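Long-range contact in Ent-copalyl diphosphate synthase (Streptomyces platensis, PDB 5BP8), which is a mainly helical terpene-cyclase-type protein related to the squalene-hopene cyclases: residues S255-W266 against W495-V506. Numbering follows the deposited sequence.
Sequences SITPIVYFEQAW and WHDKDIYAPVTV
Phe-262 sets the tip of its ring against one face of the Trp-495 indole, CZ lying 3.6 Å from CZ3 of Trp-495. The planes, at 59°, leave the two rings inclined, with CZ of Phe-262 resting over the rim of the indole face. With CG of Phe-262 anti to the backbone N (chi1 163°), the ring reaches from helix 260-274 between Trp-495, Val-506 and Pro-503; CB of Pro-503 lies 4.0 Å from CE2 of Phe-262. Trp-495 in turn directs its edge at the face of Trp-266 in an offset edge-to-face pair, completing an aromatic cluster.

Tyr-501 is covered on both faces. Ile-256 CG2 stands 3.9 Å from the ring centroid and 2° off the ring normal, a CH-pi contact over the centre of the face, while CB of Trp-495 covers the opposite face.

Polar links flank this core. OG of Ser-255 donates to OD2 of Asp-497 at 2.8 Å, and OD2 accepts through its anti lone pair, the one away from OD1; His-191 also bonds that oxygen. One water joins Ser-255 O to NZ of Lys-498, which is salt-bridged to Glu-194. Another connects Ser-255 OG with Asp-499 OD1. Beyond the aromatic cluster, CD of Glu-263 passes 3.6 Å from CB of Thr-505; its carboxylate is bridged by separate waters to Thr-505 OG1 and Val-506 N, and OE2 also accepts from Leu-26 N.

The contact thus joins helix 260-274 and its preceding loop to the 495-501 hairpin and the start of helix 504-518. Aromatic surfaces fill its middle, and buried carboxylates at both ends are held by several partners, which probably stabilises their negative charge.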
loop_
_atom_site.group_PDB
_atom_site.type_symbol
_atom_site.label_atom_id
_atom_site.label_comp_id
_atom_site.label_asym_id
_atom_site.label_seq_id
_atom_site.Cartn_x
_atom_site.Cartn_y
_atom_site.Cartn_z
ATOM N N SER A 255 0.786 -3.842 -7.507
ATOM C CA SER A 255 -0.568 -3.323 -7.755
ATOM C C SER A 255 -0.617 -1.791 -7.899
ATOM O O SER A 255 -1.629 -1.224 -8.322
ATOM C CB SER A 255 -1.513 -3.779 -6.640
ATOM O OG SER A 255 -1.230 -3.123 -5.403
ATOM N N ILE A 256 0.476 -1.136 -7.509
ATOM C CA ILE A 256 0.595 0.309 -7.584
ATOM C C ILE A 256 2.020 0.656 -7.968
ATOM O O ILE A 256 2.976 0.177 -7.333
ATOM C CB ILE A 256 0.145 1.002 -6.264
ATOM C CG1 ILE A 256 0.221 2.523 -6.403
ATOM C CG2 ILE A 256 0.922 0.498 -5.072
ATOM C CD1 ILE A 256 -0.440 3.267 -5.253
ATOM N N THR A 257 2.154 1.381 -9.080
ATOM C CA THR A 257 3.452 1.868 -9.553
ATOM C C THR A 257 3.208 2.916 -10.624
ATOM O O THR A 257 2.338 2.743 -11.461
ATOM C CB THR A 257 4.363 0.741 -10.061
ATOM O OG1 THR A 257 5.671 1.263 -10.354
ATOM C CG2 THR A 257 3.764 0.037 -11.290
ATOM N N PRO A 258 3.927 4.051 -10.562
ATOM C CA PRO A 258 4.890 4.485 -9.565
ATOM C C PRO A 258 4.242 4.902 -8.248
ATOM O O PRO A 258 3.006 5.084 -8.168
ATOM C CB PRO A 258 5.549 5.743 -10.199
ATOM C CG PRO A 258 4.822 6.024 -11.446
ATOM C CD PRO A 258 3.697 5.055 -11.627
ATOM N N ILE A 259 5.094 5.070 -7.251
ATOM C CA ILE A 259 4.745 5.651 -5.952
ATOM C C ILE A 259 5.728 6.786 -5.581
ATOM O O ILE A 259 5.985 7.060 -4.410
ATOM C CB ILE A 259 4.750 4.595 -4.833
ATOM C CG1 ILE A 259 6.111 3.891 -4.699
ATOM C CG2 ILE A 259 3.625 3.600 -5.028
ATOM C CD1 ILE A 259 6.288 3.262 -3.341
ATOM N N VAL A 260 6.294 7.416 -6.601
ATOM C CA VAL A 260 7.449 8.327 -6.432
ATOM C C VAL A 260 7.309 9.369 -5.300
ATOM O O VAL A 260 8.207 9.500 -4.475
ATOM C CB VAL A 260 7.821 8.965 -7.788
ATOM C CG1 VAL A 260 6.693 9.775 -8.402
ATOM C CG2 VAL A 260 9.084 9.801 -7.677
ATOM N N TYR A 261 6.219 10.104 -5.243
ATOM C CA TYR A 261 6.096 11.149 -4.198
ATOM C C TYR A 261 5.950 10.594 -2.790
ATOM O O TYR A 261 6.589 11.082 -1.836
ATOM C CB TYR A 261 4.931 12.060 -4.514
ATOM C CG TYR A 261 5.003 12.789 -5.859
ATOM C CD1 TYR A 261 6.219 13.279 -6.362
ATOM C CD2 TYR A 261 3.851 13.067 -6.585
ATOM C CE1 TYR A 261 6.272 13.983 -7.551
ATOM C CE2 TYR A 261 3.900 13.758 -7.774
ATOM C CZ TYR A 261 5.106 14.242 -8.242
ATOM O OH TYR A 261 5.153 14.942 -9.438
ATOM N N PHE A 262 5.120 9.562 -2.635
ATOM C CA PHE A 262 5.053 8.809 -1.380
ATOM C C PHE A 262 6.455 8.347 -0.945
ATOM O O PHE A 262 6.891 8.591 0.190
ATOM C CB PHE A 262 4.057 7.641 -1.586
ATOM C CG PHE A 262 4.148 6.528 -0.571
ATOM C CD1 PHE A 262 4.173 6.771 0.794
ATOM C CD2 PHE A 262 4.118 5.229 -0.972
ATOM C CE1 PHE A 262 4.221 5.718 1.722
ATOM C CE2 PHE A 262 4.162 4.179 -0.050
ATOM C CZ PHE A 262 4.219 4.431 1.300
ATOM N N GLU A 263 7.182 7.701 -1.845
ATOM C CA GLU A 263 8.502 7.187 -1.466
ATOM C C GLU A 263 9.476 8.329 -1.105
ATOM O O GLU A 263 10.177 8.254 -0.076
ATOM C CB GLU A 263 9.080 6.329 -2.590
ATOM C CG GLU A 263 10.518 5.906 -2.315
ATOM C CD GLU A 263 10.982 4.859 -3.291
ATOM O OE1 GLU A 263 11.946 5.160 -4.009
ATOM O OE2 GLU A 263 10.396 3.742 -3.308
ATOM N N GLN A 264 9.501 9.367 -1.935
ATOM C CA GLN A 264 10.433 10.494 -1.697
ATOM C C GLN A 264 10.176 11.121 -0.323
ATOM O O GLN A 264 11.120 11.310 0.450
ATOM C CB GLN A 264 10.334 11.540 -2.789
ATOM C CG GLN A 264 10.925 11.063 -4.096
ATOM C CD GLN A 264 10.770 12.030 -5.259
ATOM O OE1 GLN A 264 9.874 12.881 -5.300
ATOM N NE2 GLN A 264 11.612 11.843 -6.263
ATOM N N ALA A 265 8.909 11.399 -0.013
ATOM C CA ALA A 265 8.566 12.036 1.269
ATOM C C ALA A 265 8.847 11.135 2.466
ATOM O O ALA A 265 9.383 11.574 3.489
ATOM C CB ALA A 265 7.112 12.442 1.269
ATOM N N TRP A 266 8.464 9.865 2.347
ATOM C CA TRP A 266 8.658 8.936 3.456
ATOM C C TRP A 266 10.156 8.684 3.715
ATOM O O TRP A 266 10.596 8.673 4.868
ATOM C CB TRP A 266 7.875 7.623 3.251
ATOM C CG TRP A 266 6.439 7.591 3.907
ATOM C CD1 TRP A 266 6.055 6.828 4.979
ATOM C CD2 TRP A 266 5.254 8.358 3.527
ATOM N NE1 TRP A 266 4.728 7.039 5.273
ATOM C CE2 TRP A 266 4.204 7.969 4.408
ATOM C CE3 TRP A 266 4.993 9.343 2.555
ATOM C CZ2 TRP A 266 2.885 8.506 4.322
ATOM C CZ3 TRP A 266 3.645 9.853 2.438
ATOM C CH2 TRP A 266 2.630 9.443 3.326
ATOM N N TRP A 495 0.907 -2.754 3.382
ATOM C CA TRP A 495 0.156 -1.559 3.014
ATOM C C TRP A 495 -1.061 -1.906 2.206
ATOM O O TRP A 495 -0.961 -2.673 1.237
ATOM C CB TRP A 495 1.039 -0.593 2.236
ATOM C CG TRP A 495 2.179 -0.067 3.040
ATOM C CD1 TRP A 495 3.266 -0.750 3.465
ATOM C CD2 TRP A 495 2.341 1.278 3.507
ATOM N NE1 TRP A 495 4.088 0.065 4.173
ATOM C CE2 TRP A 495 3.553 1.323 4.208
ATOM C CE3 TRP A 495 1.573 2.437 3.397
ATOM C CZ2 TRP A 495 4.019 2.490 4.839
ATOM C CZ3 TRP A 495 2.035 3.612 4.030
ATOM C CH2 TRP A 495 3.252 3.618 4.724
ATOM N N HIS A 496 -2.211 -1.348 2.563
ATOM C CA HIS A 496 -3.449 -1.679 1.843
ATOM C C HIS A 496 -3.493 -1.144 0.417
ATOM O O HIS A 496 -3.319 0.062 0.182
ATOM C CB HIS A 496 -4.688 -1.175 2.579
ATOM C CG HIS A 496 -5.017 -1.956 3.810
ATOM N ND1 HIS A 496 -6.030 -1.589 4.665
ATOM C CD2 HIS A 496 -4.454 -3.060 4.351
ATOM C CE1 HIS A 496 -6.081 -2.441 5.681
ATOM N NE2 HIS A 496 -5.149 -3.356 5.502
ATOM N N ASP A 497 -3.726 -2.036 -0.549
ATOM C CA ASP A 497 -4.201 -1.583 -1.860
ATOM C C ASP A 497 -5.213 -2.609 -2.383
ATOM O O ASP A 497 -6.253 -2.813 -1.761
ATOM C CB ASP A 497 -3.045 -1.243 -2.823
ATOM C CG ASP A 497 -3.548 -0.677 -4.135
ATOM O OD1 ASP A 497 -4.559 0.061 -4.107
ATOM O OD2 ASP A 497 -3.044 -1.045 -5.207
ATOM N N LYS A 498 -4.956 -3.264 -3.505
ATOM C CA LYS A 498 -5.852 -4.292 -3.958
ATOM C C LYS A 498 -5.746 -5.480 -3.015
ATOM O O LYS A 498 -6.753 -5.958 -2.489
ATOM C CB LYS A 498 -5.478 -4.728 -5.409
ATOM C CG LYS A 498 -5.687 -3.650 -6.468
ATOM C CD LYS A 498 -7.149 -3.432 -6.788
ATOM C CE LYS A 498 -7.349 -2.192 -7.650
ATOM N NZ LYS A 498 -6.718 -2.364 -8.980
ATOM N N ASP A 499 -4.528 -5.986 -2.859
ATOM C CA ASP A 499 -4.188 -6.897 -1.764
ATOM C C ASP A 499 -3.371 -6.025 -0.802
ATOM O O ASP A 499 -3.853 -4.942 -0.426
ATOM C CB ASP A 499 -3.579 -8.289 -2.154
ATOM C CG ASP A 499 -2.406 -8.266 -3.205
ATOM O OD1 ASP A 499 -1.754 -7.226 -3.447
ATOM O OD2 ASP A 499 -2.123 -9.384 -3.785
ATOM N N ILE A 500 -2.204 -6.473 -0.373
ATOM C CA ILE A 500 -1.310 -5.666 0.483
ATOM C C ILE A 500 0.087 -5.672 -0.149
ATOM O O ILE A 500 0.544 -6.701 -0.683
ATOM C CB ILE A 500 -1.258 -6.121 1.956
ATOM C CG1 ILE A 500 -1.158 -7.651 2.130
ATOM C CG2 ILE A 500 -2.496 -5.616 2.678
ATOM C CD1 ILE A 500 -1.247 -8.119 3.577
ATOM N N TYR A 501 0.721 -4.499 -0.170
ATOM C CA TYR A 501 1.959 -4.278 -0.879
ATOM C C TYR A 501 3.085 -3.808 -0.002
ATOM O O TYR A 501 2.848 -3.272 1.093
ATOM C CB TYR A 501 1.746 -3.274 -2.023
ATOM C CG TYR A 501 1.526 -1.828 -1.635
ATOM C CD1 TYR A 501 0.234 -1.315 -1.426
ATOM C CD2 TYR A 501 2.605 -0.944 -1.532
ATOM C CE1 TYR A 501 0.046 -0.001 -1.071
ATOM C CE2 TYR A 501 2.411 0.380 -1.198
ATOM C CZ TYR A 501 1.135 0.855 -0.995
ATOM O OH TYR A 501 0.959 2.192 -0.655
ATOM N N ALA A 502 4.300 -4.041 -0.489
ATOM C CA ALA A 502 5.535 -3.679 0.209
ATOM C C ALA A 502 6.292 -2.584 -0.534
ATOM O O ALA A 502 6.887 -2.832 -1.618
ATOM C CB ALA A 502 6.450 -4.891 0.382
ATOM N N PRO A 503 6.289 -1.378 0.037
ATOM C CA PRO A 503 7.143 -0.307 -0.496
ATOM C C PRO A 503 8.552 -0.471 0.087
ATOM O O PRO A 503 8.870 0.010 1.210
ATOM C CB PRO A 503 6.445 0.936 -0.032
ATOM C CG PRO A 503 5.901 0.559 1.332
ATOM C CD PRO A 503 5.550 -0.927 1.223
ATOM N N VAL A 504 9.382 -1.178 -0.667
ATOM C CA VAL A 504 10.622 -1.741 -0.143
ATOM C C VAL A 504 11.610 -0.641 0.297
ATOM O O VAL A 504 12.254 -0.756 1.323
ATOM C CB VAL A 504 11.273 -2.686 -1.189
ATOM C CG1 VAL A 504 12.680 -3.100 -0.770
ATOM C CG2 VAL A 504 10.376 -3.908 -1.447
ATOM N N THR A 505 11.698 0.430 -0.471
ATOM C CA THR A 505 12.677 1.478 -0.166
ATOM C C THR A 505 12.203 2.243 1.066
ATOM O O THR A 505 12.999 2.615 1.934
ATOM C CB THR A 505 12.858 2.401 -1.357
ATOM O OG1 THR A 505 13.284 1.616 -2.493
ATOM C CG2 THR A 505 13.882 3.493 -1.054
ATOM N N VAL A 506 10.894 2.435 1.151
ATOM C CA VAL A 506 10.276 2.991 2.364
ATOM C C VAL A 506 10.651 2.187 3.610
ATOM O O VAL A 506 11.016 2.740 4.661
ATOM C CB VAL A 506 8.744 3.139 2.173
ATOM C CG1 VAL A 506 8.044 3.433 3.492
ATOM C CG2 VAL A 506 8.439 4.261 1.196
HETATM O O HOH W 1 -3.928 -2.384 -9.313
HETATM O O HOH W 2 -1.915 -4.575 -3.316
HETATM O O HOH W 3 9.398 1.968 -1.625
HETATM O O HOH W 4 13.431 3.165 -4.821
#